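Aminopeptidase N (Francisella tularensis subsp. tularensis, PDB 5DLL) is a zinc metallopeptidase of the M1 family that releases N-terminal amino acids from peptides and probably takes part in breaking down intracellular peptides. Local coordinates at residues T135-R138 with Y142-D145. Residues are numbered along the deposited sequence; the frame is centred on the assembly and turned at random.
Sequences TGFR and YYLD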
loop_
_atom_site.group_PDB
_atom_site.type_symbol
_atom_site.label_atom_id
_atom_site.label_comp_id
_atom_site.label_asym_id
_atom_site.label_seq_id
_atom_site.Cartn_x
_atom_site.Cartn_y
_atom_site.Cartn_z
ATOM N N THR A 135 -16.639 5.341 10.817
ATOM C CA THR A 135 -17.877 5.756 11.496
ATOM C C THR A 135 -17.717 7.069 12.278
ATOM O O THR A 135 -18.305 7.248 13.341
ATOM C CB THR A 135 -18.374 4.641 12.448
ATOM O OG1 THR A 135 -17.342 4.309 13.386
ATOM C CG2 THR A 135 -18.773 3.384 11.661
ATOM N N GLY A 136 -16.944 7.997 11.731
ATOM C CA GLY A 136 -16.700 9.278 12.380
ATOM C C GLY A 136 -17.741 10.345 12.101
ATOM O O GLY A 136 -17.699 11.407 12.709
ATOM N N PHE A 137 -18.672 10.094 11.185
ATOM C CA PHE A 137 -19.681 11.109 10.863
ATOM C C PHE A 137 -20.732 11.230 11.954
ATOM O O PHE A 137 -21.232 12.325 12.209
ATOM C CB PHE A 137 -20.364 10.835 9.520
ATOM C CG PHE A 137 -21.296 11.939 9.084
ATOM C CD1 PHE A 137 -20.790 13.149 8.636
ATOM C CD2 PHE A 137 -22.673 11.771 9.127
ATOM C CE1 PHE A 137 -21.635 14.169 8.235
ATOM C CE2 PHE A 137 -23.520 12.786 8.726
ATOM C CZ PHE A 137 -23.002 13.988 8.279
ATOM N N ARG A 138 -21.063 10.110 12.597
ATOM C CA ARG A 138 -21.996 10.116 13.732
ATOM C C ARG A 138 -21.556 11.031 14.881
ATOM O O ARG A 138 -22.396 11.489 15.646
ATOM C CB ARG A 138 -22.234 8.695 14.253
ATOM C CG ARG A 138 -21.024 8.032 14.895
ATOM C CD ARG A 138 -21.324 6.593 15.282
ATOM N NE ARG A 138 -21.594 5.757 14.112
ATOM C CZ ARG A 138 -21.944 4.471 14.160
ATOM N NH1 ARG A 138 -22.073 3.849 15.325
ATOM N NH2 ARG A 138 -22.169 3.801 13.034
ATOM N N TYR A 142 -26.527 13.570 13.954
ATOM C CA TYR A 142 -27.231 12.287 13.988
ATOM C C TYR A 142 -27.545 11.825 12.572
ATOM O O TYR A 142 -28.193 12.545 11.812
ATOM C CB TYR A 142 -28.528 12.387 14.799
ATOM C CG TYR A 142 -28.335 12.415 16.305
ATOM C CD1 TYR A 142 -28.165 11.238 17.025
ATOM C CD2 TYR A 142 -28.342 13.617 17.009
ATOM C CE1 TYR A 142 -27.995 11.257 18.402
ATOM C CE2 TYR A 142 -28.173 13.643 18.386
ATOM C CZ TYR A 142 -28.002 12.462 19.078
ATOM O OH TYR A 142 -27.837 12.480 20.446
ATOM N N TYR A 143 -27.094 10.621 12.235
ATOM C CA TYR A 143 -27.187 10.100 10.872
ATOM C C TYR A 143 -27.352 8.574 10.868
ATOM O O TYR A 143 -27.207 7.924 11.906
ATOM C CB TYR A 143 -25.915 10.482 10.108
ATOM C CG TYR A 143 -26.110 10.607 8.615
ATOM C CD1 TYR A 143 -26.802 11.690 8.077
ATOM C CD2 TYR A 143 -25.603 9.650 7.738
ATOM C CE1 TYR A 143 -26.989 11.813 6.714
ATOM C CE2 TYR A 143 -25.789 9.766 6.371
ATOM C CZ TYR A 143 -26.480 10.852 5.867
ATOM O OH TYR A 143 -26.676 10.986 4.514
ATOM N N LEU A 144 -27.672 8.011 9.704
ATOM C CA LEU A 144 -27.539 6.567 9.484
ATOM C C LEU A 144 -26.114 6.298 8.992
ATOM O O LEU A 144 -25.862 6.176 7.790
ATOM C CB LEU A 144 -28.572 6.057 8.479
ATOM C CG LEU A 144 -30.013 5.972 8.988
ATOM C CD1 LEU A 144 -30.971 5.797 7.819
ATOM C CD2 LEU A 144 -30.187 4.847 10.002
ATOM N N ASP A 145 -25.188 6.216 9.943
ATOM C CA ASP A 145 -23.763 6.189 9.651
ATOM C C ASP A 145 -23.320 4.796 9.185
ATOM O O ASP A 145 -22.592 4.073 9.879
ATOM C CB ASP A 145 -22.984 6.661 10.882
ATOM C CG ASP A 145 -21.510 6.855 10.612
ATOM O OD1 ASP A 145 -21.045 6.567 9.487
ATOM O OD2 ASP A 145 -20.808 7.295 11.541
HETATM O O HOH W 1 -18.981 8.123 8.900
#
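R138 takes hold of D145 with both its backbone and its side chain. Backbone N of R138 donates to OD2 of D145 at 3.0 Å, and NE of R138 reaches the same oxygen at 3.1 Å in a salt bridge; the two donors come from opposite faces of the carboxylate, each well out of its plane. NH2 of R138 donates to the backbone O of D145 at 3.2 Å, so the side-on grip is split between carboxylate and carbonyl. R138 can do this because its CG sits between its own N and carbonyl carbon (chi1 67°) and the chain bends at chi3, which brings the guanidinium across D145 at about a right angle. A water bridges the segments: its O lies 2.7 Å from OD1 of D145 and accepts from the backbone N of F137. These bonds pin together two parts of a single irregular loop, running between strands 128-131 and 150-160 in the N-terminal domain of this M1 peptidase. Beside these polar bonds lies an edge-to-face pair: the edge of the F137 ring meets one face of the Y143 ring, with CE2 of F137 3.4 Å from CG of Y143 and the planes at 84°. F199 forms another edge-to-face pair with F137, while OH of Y143 is hydrogen-bonded to T31. Further out, OD2 of D65 accepts from the backbone N of D145.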